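Local coordinates for protein acetyl-CoA acetyltransferase A (Ascaris suum, PDB 6BJA) that probably catalyses the thiolytic cleavage or condensation of acyl-CoA thioesters as a tetrameric thiolase, and binds coenzyme A, at residues Val17-Ser23 with Ile256-Ala262; Ser52-Thr58 with Ser77-Pro83; Ala191-Trp195 with Thr220-Tyr225; Leu368-Lys373 with Leu393-Leu397. One frame throughout, in Å; residues are numbered along the deposited sequence.

Contact 1: residues Val17-Ser23 with Ile256-Ala262; sequences VRTPIAS and INDGAAA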
loop_
_atom_site.group_PDB
_atom_site.type_symbol
_atom_site.label_atom_id
_atom_site.label_comp_id
_atom_site.label_asym_id
_atom_site.label_seq_id
_atom_site.Cartn_x
_atom_site.Cartn_y
_atom_site.Cartn_z
ATOM N N VAL A 17 37.248 -7.491 -7.948
ATOM C CA VAL A 17 36.698 -8.344 -6.907
ATOM C C VAL A 17 35.175 -8.364 -6.969
ATOM O O VAL A 17 34.553 -7.462 -7.554
ATOM C CB VAL A 17 37.134 -7.906 -5.489
ATOM C CG1 VAL A 17 38.649 -7.965 -5.350
ATOM C CG2 VAL A 17 36.638 -6.525 -5.166
ATOM N N ARG A 18 34.581 -9.402 -6.379
ATOM C CA ARG A 18 33.129 -9.480 -6.319
ATOM C C ARG A 18 32.658 -10.169 -5.048
ATOM O O ARG A 18 33.376 -10.950 -4.474
ATOM C CB ARG A 18 32.606 -10.237 -7.536
ATOM C CG ARG A 18 32.965 -11.730 -7.554
ATOM C CD ARG A 18 32.326 -12.404 -8.734
ATOM N NE ARG A 18 32.458 -13.860 -8.809
ATOM C CZ ARG A 18 31.622 -14.735 -8.266
ATOM N NH1 ARG A 18 30.626 -14.344 -7.496
ATOM N NH2 ARG A 18 31.780 -16.036 -8.506
ATOM N N THR A 19 31.445 -9.875 -4.613
ATOM C CA THR A 19 30.801 -10.677 -3.597
ATOM C C THR A 19 30.402 -12.010 -4.198
ATOM O O THR A 19 30.266 -12.141 -5.420
ATOM C CB THR A 19 29.542 -9.997 -3.034
ATOM O OG1 THR A 19 28.546 -9.944 -4.069
ATOM C CG2 THR A 19 29.829 -8.614 -2.501
ATOM N N PRO A 20 30.189 -13.022 -3.350
ATOM C CA PRO A 20 29.374 -14.137 -3.802
ATOM C C PRO A 20 28.014 -13.583 -4.195
ATOM O O PRO A 20 27.586 -12.529 -3.688
ATOM C CB PRO A 20 29.254 -15.037 -2.579
ATOM C CG PRO A 20 30.280 -14.495 -1.595
ATOM C CD PRO A 20 30.357 -13.039 -1.903
ATOM N N ILE A 21 27.334 -14.296 -5.070
ATOM C CA ILE A 21 26.018 -13.880 -5.541
ATOM C C ILE A 21 24.970 -14.682 -4.781
ATOM O O ILE A 21 25.014 -15.912 -4.784
ATOM C CB ILE A 21 25.882 -14.082 -7.051
ATOM C CG1 ILE A 21 26.898 -13.210 -7.803
ATOM C CG2 ILE A 21 24.475 -13.778 -7.487
ATOM C CD1 ILE A 21 27.057 -13.575 -9.259
ATOM N N ALA A 22 24.054 -14.001 -4.097
ATOM C CA ALA A 22 23.050 -14.677 -3.280
ATOM C C ALA A 22 21.711 -14.756 -4.007
ATOM O O ALA A 22 21.410 -13.951 -4.906
ATOM C CB ALA A 22 22.881 -13.977 -1.928
ATOM N N SER A 23 20.929 -15.765 -3.643
ATOM C CA SER A 23 19.588 -15.923 -4.176
ATOM C C SER A 23 18.621 -14.853 -3.666
ATOM O O SER A 23 18.867 -14.148 -2.692
ATOM C CB SER A 23 19.044 -17.300 -3.830
ATOM O OG SER A 23 19.884 -18.285 -4.401
ATOM N N ILE A 256 16.784 -13.973 -10.331
ATOM C CA ILE A 256 16.985 -12.670 -9.684
ATOM C C ILE A 256 17.834 -12.872 -8.416
ATOM O O ILE A 256 17.728 -13.888 -7.712
ATOM C CB ILE A 256 15.650 -11.948 -9.398
ATOM C CG1 ILE A 256 14.781 -12.647 -8.374
ATOM C CG2 ILE A 256 14.855 -11.777 -10.720
ATOM C CD1 ILE A 256 13.492 -11.843 -8.053
ATOM N N ASN A 257 18.739 -11.923 -8.179
ATOM C CA ASN A 257 19.842 -12.131 -7.257
ATOM C C ASN A 257 20.372 -10.844 -6.643
ATOM O O ASN A 257 20.091 -9.741 -7.135
ATOM C CB ASN A 257 20.989 -12.840 -7.980
ATOM C CG ASN A 257 20.607 -14.231 -8.452
ATOM O OD1 ASN A 257 20.146 -14.419 -9.583
ATOM N ND2 ASN A 257 20.781 -15.217 -7.577
ATOM N N ASP A 258 21.161 -11.014 -5.574
ATOM C CA ASP A 258 21.856 -9.928 -4.891
ATOM C C ASP A 258 23.378 -10.089 -5.047
ATOM O O ASP A 258 23.897 -11.196 -4.905
ATOM C CB ASP A 258 21.543 -9.901 -3.381
ATOM C CG ASP A 258 20.059 -9.779 -3.063
ATOM O OD1 ASP A 258 19.308 -9.243 -3.888
ATOM O OD2 ASP A 258 19.662 -10.205 -1.945
ATOM N N GLY A 259 24.089 -8.996 -5.316
ATOM C CA GLY A 259 25.533 -9.045 -5.425
ATOM C C GLY A 259 26.154 -7.754 -5.899
ATOM O O GLY A 259 25.444 -6.846 -6.338
ATOM N N ALA A 260 27.480 -7.679 -5.808
ATOM C CA ALA A 260 28.238 -6.514 -6.258
ATOM C C ALA A 260 29.613 -6.917 -6.780
ATOM O O ALA A 260 30.124 -7.993 -6.479
ATOM C CB ALA A 260 28.370 -5.494 -5.130
ATOM N N ALA A 261 30.188 -6.049 -7.597
ATOM C CA ALA A 261 31.499 -6.294 -8.183
ATOM C C ALA A 261 32.166 -4.970 -8.488
ATOM O O ALA A 261 31.488 -4.023 -8.878
ATOM C CB ALA A 261 31.378 -7.126 -9.448
ATOM N N ALA A 262 33.488 -4.907 -8.339
ATOM C CA ALA A 262 34.219 -3.644 -8.467
ATOM C C ALA A 262 35.607 -3.817 -9.032
ATOM O O ALA A 262 36.279 -4.824 -8.749
ATOM C CB ALA A 262 34.333 -2.932 -7.083
HETATM O O HOH W 1 28.842 -10.516 -7.400
HETATM O O HOH W 2 20.005 -12.645 -0.627
#

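Contact 2: residues Ser52-Thr58 with Ser77-Pro83; sequences SSAIEET and SIASEIP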
loop_
_atom_site.group_PDB
_atom_site.type_symbol
_atom_site.label_atom_id
_atom_site.label_comp_id
_atom_site.label_asym_id
_atom_site.label_seq_id
_atom_site.Cartn_x
_atom_site.Cartn_y
_atom_site.Cartn_z
ATOM N N SER A 52 42.685 4.794 -0.129
ATOM C CA SER A 52 41.379 5.298 -0.549
ATOM C C SER A 52 41.434 6.789 -0.907
ATOM O O SER A 52 40.628 7.274 -1.698
ATOM C CB SER A 52 40.333 5.047 0.536
ATOM O OG SER A 52 40.657 5.706 1.759
ATOM N N SER A 53 42.379 7.521 -0.326
ATOM C CA SER A 53 42.533 8.943 -0.618
ATOM C C SER A 53 42.914 9.219 -2.056
ATOM O O SER A 53 42.738 10.349 -2.518
ATOM C CB SER A 53 43.593 9.557 0.291
ATOM O OG SER A 53 44.841 8.917 0.099
ATOM N N ALA A 54 43.398 8.203 -2.776
ATOM C CA ALA A 54 43.824 8.378 -4.166
ATOM C C ALA A 54 42.701 8.195 -5.189
ATOM O O ALA A 54 42.881 8.491 -6.373
ATOM C CB ALA A 54 44.942 7.423 -4.471
ATOM N N ILE A 55 41.561 7.683 -4.741
ATOM C CA ILE A 55 40.443 7.411 -5.644
ATOM C C ILE A 55 39.737 8.716 -5.992
ATOM O O ILE A 55 39.241 9.400 -5.097
ATOM C CB ILE A 55 39.434 6.443 -5.013
ATOM C CG1 ILE A 55 40.116 5.165 -4.500
ATOM C CG2 ILE A 55 38.326 6.124 -6.030
ATOM C CD1 ILE A 55 40.884 4.372 -5.552
ATOM N N GLU A 56 39.683 9.050 -7.283
ATOM C CA GLU A 56 39.217 10.373 -7.730
ATOM C C GLU A 56 37.732 10.424 -8.088
ATOM O O GLU A 56 37.100 11.492 -8.039
ATOM C CB GLU A 56 40.038 10.844 -8.936
ATOM C CG GLU A 56 41.500 11.093 -8.570
ATOM C CD GLU A 56 42.449 11.202 -9.756
ATOM O OE1 GLU A 56 42.039 11.006 -10.906
ATOM O OE2 GLU A 56 43.642 11.492 -9.528
ATOM N N GLU A 57 37.196 9.275 -8.484
ATOM C CA GLU A 57 35.788 9.112 -8.851
ATOM C C GLU A 57 35.278 7.744 -8.472
ATOM O O GLU A 57 36.027 6.775 -8.549
ATOM C CB GLU A 57 35.543 9.232 -10.357
ATOM C CG GLU A 57 35.675 10.560 -10.938
ATOM C CD GLU A 57 35.007 10.651 -12.319
ATOM O OE1 GLU A 57 34.068 9.858 -12.628
ATOM O OE2 GLU A 57 35.433 11.527 -13.090
ATOM N N THR A 58 33.991 7.680 -8.138
ATOM C CA THR A 58 33.284 6.433 -7.863
ATOM C C THR A 58 32.096 6.345 -8.791
ATOM O O THR A 58 31.230 7.218 -8.741
ATOM C CB THR A 58 32.834 6.397 -6.429
ATOM O OG1 THR A 58 33.996 6.543 -5.593
ATOM C CG2 THR A 58 32.131 5.089 -6.089
ATOM N N SER A 77 30.843 5.734 -1.731
ATOM C CA SER A 77 32.141 6.379 -1.752
ATOM C C SER A 77 32.514 6.901 -0.363
ATOM O O SER A 77 33.605 6.627 0.160
ATOM C CB SER A 77 32.115 7.508 -2.767
ATOM O OG SER A 77 33.368 8.109 -2.979
ATOM N N ILE A 78 31.599 7.639 0.243
ATOM C CA ILE A 78 31.875 8.214 1.564
ATOM C C ILE A 78 32.111 7.121 2.605
ATOM O O ILE A 78 33.070 7.199 3.417
ATOM C CB ILE A 78 30.735 9.155 2.005
ATOM C CG1 ILE A 78 30.817 10.441 1.193
ATOM C CG2 ILE A 78 30.826 9.464 3.514
ATOM C CD1 ILE A 78 29.681 11.412 1.438
ATOM N N ALA A 79 31.276 6.081 2.589
ATOM C CA ALA A 79 31.390 4.996 3.567
ATOM C C ALA A 79 32.625 4.123 3.336
ATOM O O ALA A 79 33.072 3.409 4.258
ATOM C CB ALA A 79 30.150 4.146 3.558
ATOM N N SER A 80 33.212 4.235 2.146
ATOM C CA SER A 80 34.445 3.540 1.796
ATOM C C SER A 80 35.705 4.388 2.053
ATOM O O SER A 80 36.810 4.019 1.638
ATOM C CB SER A 80 34.404 3.103 0.328
ATOM O OG SER A 80 33.313 2.228 0.105
ATOM N N GLU A 81 35.533 5.515 2.757
ATOM C CA GLU A 81 36.627 6.435 3.100
ATOM C C GLU A 81 37.319 7.079 1.897
ATOM O O GLU A 81 38.471 7.477 1.950
ATOM C CB GLU A 81 37.639 5.695 3.980
ATOM C CG GLU A 81 36.991 5.182 5.264
ATOM C CD GLU A 81 37.990 4.591 6.253
ATOM O OE1 GLU A 81 38.975 3.957 5.815
ATOM O OE2 GLU A 81 37.786 4.768 7.474
ATOM N N ILE A 82 36.597 7.187 0.786
ATOM C CA ILE A 82 37.067 7.951 -0.356
ATOM C C ILE A 82 36.816 9.435 -0.042
ATOM O O ILE A 82 35.817 9.743 0.582
ATOM C CB ILE A 82 36.351 7.478 -1.629
ATOM C CG1 ILE A 82 36.783 6.044 -1.930
ATOM C CG2 ILE A 82 36.668 8.358 -2.822
ATOM C CD1 ILE A 82 35.965 5.390 -3.048
ATOM N N PRO A 83 37.729 10.334 -0.460
ATOM C CA PRO A 83 37.606 11.743 -0.052
ATOM C C PRO A 83 36.297 12.369 -0.478
ATOM O O PRO A 83 35.747 12.030 -1.533
ATOM C CB PRO A 83 38.764 12.418 -0.779
ATOM C CG PRO A 83 39.781 11.350 -0.926
ATOM C CD PRO A 83 38.979 10.108 -1.211
#

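Contact 3: residues Ala191-Trp195 with Thr220-Tyr225; sequences AEHAW and TEDEEY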
loop_
_atom_site.group_PDB
_atom_site.type_symbol
_atom_site.label_atom_id
_atom_site.label_comp_id
_atom_site.label_asym_id
_atom_site.label_seq_id
_atom_site.Cartn_x
_atom_site.Cartn_y
_atom_site.Cartn_z
ATOM N N ALA A 191 29.921 -24.150 -13.155
ATOM C CA ALA A 191 29.947 -23.364 -11.912
ATOM C C ALA A 191 30.282 -24.260 -10.749
ATOM O O ALA A 191 31.086 -23.895 -9.880
ATOM C CB ALA A 191 28.626 -22.694 -11.668
ATOM N N GLU A 192 29.658 -25.434 -10.727
ATOM C CA GLU A 192 29.915 -26.389 -9.648
ATOM C C GLU A 192 31.382 -26.832 -9.662
ATOM O O GLU A 192 32.025 -26.899 -8.610
ATOM C CB GLU A 192 28.992 -27.606 -9.762
ATOM C CG GLU A 192 29.188 -28.638 -8.642
ATOM C CD GLU A 192 28.278 -29.850 -8.796
ATOM O OE1 GLU A 192 27.574 -29.951 -9.831
ATOM O OE2 GLU A 192 28.264 -30.701 -7.878
ATOM N N HIS A 193 31.903 -27.115 -10.847
ATOM C CA HIS A 193 33.280 -27.529 -10.995
ATOM C C HIS A 193 34.240 -26.430 -10.532
ATOM O O HIS A 193 35.213 -26.694 -9.828
ATOM C CB HIS A 193 33.569 -27.904 -12.439
ATOM C CG HIS A 193 34.924 -28.495 -12.636
ATOM N ND1 HIS A 193 35.923 -27.855 -13.336
ATOM C CD2 HIS A 193 35.459 -29.656 -12.190
ATOM C CE1 HIS A 193 37.012 -28.604 -13.327
ATOM N NE2 HIS A 193 36.756 -29.702 -12.639
ATOM N N ALA A 194 33.945 -25.193 -10.914
ATOM C CA ALA A 194 34.764 -24.065 -10.542
ATOM C C ALA A 194 34.808 -23.935 -9.023
ATOM O O ALA A 194 35.878 -23.741 -8.444
ATOM C CB ALA A 194 34.219 -22.785 -11.199
ATOM N N TRP A 195 33.658 -24.035 -8.362
ATOM C CA TRP A 195 33.646 -23.893 -6.911
ATOM C C TRP A 195 34.362 -25.081 -6.256
ATOM O O TRP A 195 35.094 -24.889 -5.285
ATOM C CB TRP A 195 32.209 -23.732 -6.380
ATOM C CG TRP A 195 31.810 -22.280 -6.430
ATOM C CD1 TRP A 195 30.946 -21.689 -7.295
ATOM C CD2 TRP A 195 32.322 -21.247 -5.592
ATOM N NE1 TRP A 195 30.872 -20.321 -7.034
ATOM C CE2 TRP A 195 31.713 -20.034 -5.989
ATOM C CE3 TRP A 195 33.228 -21.228 -4.533
ATOM C CZ2 TRP A 195 32.000 -18.823 -5.363
ATOM C CZ3 TRP A 195 33.500 -20.028 -3.923
ATOM C CH2 TRP A 195 32.896 -18.846 -4.339
ATOM N N THR A 220 30.225 -17.019 1.696
ATOM C CA THR A 220 31.521 -17.238 1.063
ATOM C C THR A 220 31.461 -17.870 -0.329
ATOM O O THR A 220 32.481 -17.938 -1.007
ATOM C CB THR A 220 32.403 -18.145 1.942
ATOM O OG1 THR A 220 31.786 -19.428 2.060
ATOM C CG2 THR A 220 32.588 -17.512 3.308
ATOM N N GLU A 221 30.273 -18.326 -0.738
ATOM C CA GLU A 221 30.078 -19.050 -2.004
ATOM C C GLU A 221 28.789 -18.600 -2.683
ATOM O O GLU A 221 27.810 -18.320 -2.017
ATOM C CB GLU A 221 30.000 -20.568 -1.787
ATOM C CG GLU A 221 31.199 -21.193 -1.158
ATOM C CD GLU A 221 31.089 -22.713 -1.141
ATOM O OE1 GLU A 221 29.995 -23.249 -1.445
ATOM O OE2 GLU A 221 32.109 -23.360 -0.834
ATOM N N ASP A 222 28.800 -18.542 -4.008
ATOM C CA ASP A 222 27.598 -18.305 -4.776
ATOM C C ASP A 222 26.513 -19.302 -4.380
ATOM O O ASP A 222 26.806 -20.473 -4.113
ATOM C CB ASP A 222 27.880 -18.426 -6.278
ATOM C CG ASP A 222 28.896 -17.410 -6.778
ATOM O OD1 ASP A 222 28.866 -16.227 -6.344
ATOM O OD2 ASP A 222 29.726 -17.786 -7.623
ATOM N N GLU A 223 25.265 -18.854 -4.350
ATOM C CA GLU A 223 24.155 -19.701 -3.921
ATOM C C GLU A 223 23.393 -20.393 -5.038
ATOM O O GLU A 223 22.922 -21.501 -4.859
ATOM C CB GLU A 223 23.157 -18.876 -3.090
ATOM C CG GLU A 223 23.732 -18.352 -1.809
ATOM C CD GLU A 223 22.692 -17.811 -0.825
ATOM O OE1 GLU A 223 21.641 -17.294 -1.270
ATOM O OE2 GLU A 223 22.929 -17.915 0.407
ATOM N N GLU A 224 23.216 -19.732 -6.180
ATOM C CA GLU A 224 22.263 -20.238 -7.164
ATOM C C GLU A 224 22.661 -21.576 -7.747
ATOM O O GLU A 224 21.790 -22.394 -8.043
ATOM C CB GLU A 224 22.072 -19.232 -8.299
ATOM C CG GLU A 224 21.290 -19.789 -9.522
ATOM C CD GLU A 224 19.873 -20.305 -9.217
ATOM O OE1 GLU A 224 19.221 -19.787 -8.265
ATOM O OE2 GLU A 224 19.390 -21.210 -9.974
ATOM N N TYR A 225 23.953 -21.816 -7.940
ATOM C CA TYR A 225 24.361 -22.995 -8.712
ATOM C C TYR A 225 24.012 -24.281 -7.973
ATOM O O TYR A 225 23.920 -25.349 -8.598
ATOM C CB TYR A 225 25.854 -22.942 -9.037
ATOM C CG TYR A 225 26.777 -23.362 -7.909
ATOM C CD1 TYR A 225 27.232 -22.440 -6.983
ATOM C CD2 TYR A 225 27.204 -24.675 -7.791
ATOM C CE1 TYR A 225 28.069 -22.810 -5.951
ATOM C CE2 TYR A 225 28.040 -25.054 -6.760
ATOM C CZ TYR A 225 28.472 -24.126 -5.852
ATOM O OH TYR A 225 29.318 -24.501 -4.814
#

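Contact 4: residues Leu368-Lys373 with Leu393-Leu397; sequences LVHALK and LIKKL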
loop_
_atom_site.group_PDB
_atom_site.type_symbol
_atom_site.label_atom_id
_atom_site.label_comp_id
_atom_site.label_asym_id
_atom_site.label_seq_id
_atom_site.Cartn_x
_atom_site.Cartn_y
_atom_site.Cartn_z
ATOM N N LEU A 368 36.253 -12.719 -15.913
ATOM C CA LEU A 368 37.146 -12.817 -17.063
ATOM C C LEU A 368 38.603 -12.560 -16.668
ATOM O O LEU A 368 39.500 -13.322 -17.054
ATOM C CB LEU A 368 36.721 -11.832 -18.158
ATOM C CG LEU A 368 37.609 -11.813 -19.397
ATOM C CD1 LEU A 368 37.498 -13.136 -20.152
ATOM C CD2 LEU A 368 37.256 -10.646 -20.293
ATOM N N VAL A 369 38.837 -11.466 -15.947
ATOM C CA VAL A 369 40.183 -11.070 -15.580
ATOM C C VAL A 369 40.863 -12.229 -14.862
ATOM O O VAL A 369 42.008 -12.575 -15.161
ATOM C CB VAL A 369 40.164 -9.797 -14.696
ATOM C CG1 VAL A 369 41.500 -9.612 -13.950
ATOM C CG2 VAL A 369 39.851 -8.580 -15.552
ATOM N N HIS A 370 40.158 -12.868 -13.942
ATOM C CA HIS A 370 40.814 -13.859 -13.102
ATOM C C HIS A 370 40.873 -15.261 -13.723
ATOM O O HIS A 370 41.576 -16.127 -13.228
ATOM C CB HIS A 370 40.137 -13.883 -11.746
ATOM C CG HIS A 370 40.493 -12.693 -10.931
ATOM N ND1 HIS A 370 41.790 -12.433 -10.540
ATOM C CD2 HIS A 370 39.743 -11.655 -10.485
ATOM C CE1 HIS A 370 41.817 -11.294 -9.871
ATOM N NE2 HIS A 370 40.587 -10.810 -9.817
ATOM N N ALA A 371 40.159 -15.467 -14.827
ATOM C CA ALA A 371 40.254 -16.725 -15.579
ATOM C C ALA A 371 41.367 -16.674 -16.634
ATOM O O ALA A 371 41.992 -17.697 -16.946
ATOM C CB ALA A 371 38.920 -17.040 -16.235
ATOM N N LEU A 372 41.605 -15.491 -17.189
ATOM C CA LEU A 372 42.689 -15.289 -18.139
ATOM C C LEU A 372 44.044 -15.583 -17.522
ATOM O O LEU A 372 44.284 -15.256 -16.360
ATOM C CB LEU A 372 42.698 -13.857 -18.659
ATOM C CG LEU A 372 41.590 -13.444 -19.630
ATOM C CD1 LEU A 372 41.602 -11.927 -19.819
ATOM C CD2 LEU A 372 41.734 -14.157 -20.986
ATOM N N LYS A 373 44.923 -16.191 -18.316
ATOM C CA LYS A 373 46.330 -16.311 -17.942
ATOM C C LYS A 373 47.136 -15.157 -18.531
ATOM O O LYS A 373 46.677 -14.473 -19.446
ATOM C CB LYS A 373 46.879 -17.660 -18.413
ATOM C CG LYS A 373 46.144 -18.846 -17.796
ATOM C CD LYS A 373 46.503 -20.161 -18.467
ATOM C CE LYS A 373 45.431 -21.211 -18.178
ATOM N NZ LYS A 373 45.084 -21.236 -16.721
ATOM N N LEU A 393 37.508 -5.338 -24.400
ATOM C CA LEU A 393 38.673 -6.159 -24.694
ATOM C C LEU A 393 39.757 -5.911 -23.662
ATOM O O LEU A 393 40.157 -4.757 -23.437
ATOM C CB LEU A 393 39.191 -5.834 -26.099
ATOM C CG LEU A 393 40.503 -6.502 -26.517
ATOM C CD1 LEU A 393 40.292 -7.993 -26.726
ATOM C CD2 LEU A 393 41.027 -5.827 -27.797
ATOM N N ILE A 394 40.221 -6.986 -23.028
ATOM C CA ILE A 394 41.263 -6.866 -22.024
ATOM C C ILE A 394 42.423 -7.813 -22.252
ATOM O O ILE A 394 42.267 -8.890 -22.832
ATOM C CB ILE A 394 40.706 -7.071 -20.621
ATOM C CG1 ILE A 394 40.151 -8.461 -20.414
ATOM C CG2 ILE A 394 39.621 -6.015 -20.314
ATOM C CD1 ILE A 394 39.973 -8.758 -18.939
ATOM N N LYS A 395 43.595 -7.378 -21.803
ATOM C CA LYS A 395 44.809 -8.179 -21.845
ATOM C C LYS A 395 45.244 -8.435 -20.422
ATOM O O LYS A 395 45.388 -7.497 -19.641
ATOM C CB LYS A 395 45.934 -7.468 -22.604
ATOM C CG LYS A 395 47.227 -8.305 -22.675
ATOM C CD LYS A 395 48.343 -7.614 -23.463
ATOM C CE LYS A 395 48.815 -6.331 -22.781
ATOM N NZ LYS A 395 49.978 -5.675 -23.465
ATOM N N LYS A 396 45.429 -9.704 -20.085
ATOM C CA LYS A 396 45.918 -10.074 -18.770
ATOM C C LYS A 396 47.429 -9.877 -18.737
ATOM O O LYS A 396 48.122 -10.236 -19.683
ATOM C CB LYS A 396 45.531 -11.510 -18.462
ATOM C CG LYS A 396 45.771 -11.984 -17.043
ATOM C CD LYS A 396 44.821 -11.306 -16.069
ATOM C CE LYS A 396 45.033 -11.769 -14.633
ATOM N NZ LYS A 396 44.754 -13.199 -14.418
ATOM N N LEU A 397 47.930 -9.290 -17.654
ATOM C CA LEU A 397 49.353 -9.000 -17.530
ATOM C C LEU A 397 50.037 -10.083 -16.708
ATOM O O LEU A 397 49.373 -10.978 -16.175
ATOM C CB LEU A 397 49.547 -7.616 -16.908
ATOM C CG LEU A 397 48.861 -6.523 -17.743
ATOM C CD1 LEU A 397 48.954 -5.177 -17.068
ATOM C CD2 LEU A 397 49.435 -6.454 -19.150
ATOM O OXT LEU A 397 51.268 -10.100 -16.568
HETATM O O HOH W 3 44.200 -13.323 -11.642
#

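Contact 1: residues Val17-Ser23 with Ile256-Ala262
Backbone hydrogen bonds tie the two segments together as neighbouring antiparallel strands in the central mixed sheet of the thiolase fold. Val17 and Ala262 form a hydrogen-bonded pair, with Val17 N to Ala262 O and Ala262 N to Val17 O both 2.9 Å. A second such pair joins Ala22 and Asp258: Ala22 N lies 2.9 Å from Asp258 O, and Asp258 N lies 3.0 Å from Ala22 O. The register slips by one residue between the two ladders, where Thr19-Ile21 leave the strand. Thr19 bridges this break. Its N donates to Ala260 O at 3.0 Å, and its OG1 accepts from Ala260 N at 3.0 Å while donating to Pro20 O at 2.8 Å. Asn257 ND2 adds a side-chain bond to Ala22 O at 3.0 Å. Asn257 OD1 is hydrogen-bonded to Thr255 OG1 and to the backbone N of His355, the predicted proton acceptor, so this end of the strand pair borders the active site. Ile256 touches the bound coenzyme A. Arg18 turns its guanidinium away, to Glu203 and Asp222. The packing is tight because small residues line the second strand. Helix 33-48 lies against Val17, Thr19, Ala260 and Ala262, and helix 357-371 against Arg18, Ile21 and Ala261. Gly259 leaves room for the loop: its CA is 3.4 Å from Thr19 OG1.

Contact 2: residues Ser52-Thr58 with Ser77-Pro83
A Schellman motif ends helix 72-79 and turns the chain back toward the start of strand 57-61. Ile82 N bonds to Ser77 O and Glu81 N to Ile78 O, each at 3.1 Å, and Glu81 takes the positive phi of the C-prime residue. The turn presents its carbonyl to the other segment: Ser52 OG donates to Glu81 O at 2.8 Å. At the far end Thr58 OG1 and Ser77 OG share a hydrogen bond of 3.1 Å. Ile82 fills the space between, with its CD1 3.9 Å from Ile55 CG2 and 3.4 Å from Thr58 OG1. Pro83 packs on the short 3-10 turn, its CD 3.3 Å from Ser52 O and its CG 3.5 Å from Ser53 O. The contact belongs to the beta-alpha-beta unit of strand 57-61, helix 72-79 and strand 87-92. Ile55 and Thr58 also pack on strand 116-124, Thr58 and Ser77 meet Cys88 of strand 87-92, and Ser80 rests on helix 33-48.

Contact 3: residues Ala191-Trp195 with Thr220-Tyr225
Trp195 is the centre of this contact. Its chi1 of -86° and chi2 of 107° carry the indole from helix 177-197 across to the 220-225 loop. There NE1 donates a hydrogen bond of 2.8 Å to Asp222 OD2, which lies near the plane of the ring. Asp222 uses its other oxygen, OD1, for a salt bridge to Arg18 and a hydrogen bond to Ile21 N. Glu221 CA sits over the indole face, 4.0 Å from the centroid of the six-membered ring, in a CH-pi contact. Tyr225 adopts the p rotamer, with chi1 at 80°, and lays its ring beside the indole. The planes differ by 5° and the centroid of the Trp195 five-membered ring is 4.7 Å from that of the Tyr225 ring. The rings are slid apart and barely overlap; the closest atoms, Trp195 CD1 and Tyr225 CE1, are 3.4 Å apart. One turn earlier in the helix, Ala191 CB meets Tyr225 CB at 3.8 Å. The near-parallel, offset rings join the helix that carries Tyr188, a coenzyme A-binding residue, to the loop along strand 11-23. This places the contact near the thiolase coenzyme A site, with the Tyr225 side chain about 9 Å from the bound ligand.

Contact 4: residues Leu368-Lys373 with Leu393-Leu397
Within 393-397, Ile394 is the first residue to meet 368-373. Its CD1 sits among three side chains of that segment: Val369 CG2 at 3.4 Å, Leu368 CD2 at 3.6 Å and Leu372 CD1 at 3.7 Å. Lys395 points its CA-to-CB bond away from the helix, as the alternation of a strand requires. This is helix-on-sheet packing in the C-terminal half of the thiolase fold: helix 357-371 lies against strand 388-396, and Leu368 and Leu372 also reach Leu319 of strand 319-322. Lys396 comes next and turns back toward the helix. Its aliphatic part packs on the chain, with CB 3.7 Å from Leu372 CB and 3.3 Å from Lys373 O. Its NZ donates to two carbonyls at the helix end, Val369 O and Leu372 O, both at 2.9 Å. Water 3 accepts a further bond from Lys396 NZ at 2.8 Å and lies 2.8 Å from His370 ND1; His370 NE2 is bonded to Ala16 O. Leu397 ends the chain, and its O accepts from Ser374 OG.

Overall arrangement
Contacts 1, 2 and 4 all reach the same mixed sheet, at different places. Contact 1 lies near the middle of the chain, on strands 11-23 and 257-267. The centres of contacts 1 and 2 are about 21 Å apart. The centres of contacts 1 and 4 are about 20 Å apart, and those of contacts 2 and 4 about 26 Å. Contacts 2 and 3 are both nested in the long loop that contact 1 closes, within the N-terminal thiolase domain. Contact 4 follows in the C-terminal domain. Contact 3 touches contact 1 directly, through Asp222 with Arg18 and Ile21, their centres about 12 Å apart. Contact 1 borders the coenzyme A and active-site region and contact 3 lies near it; contacts 2 and 4 lie away from it.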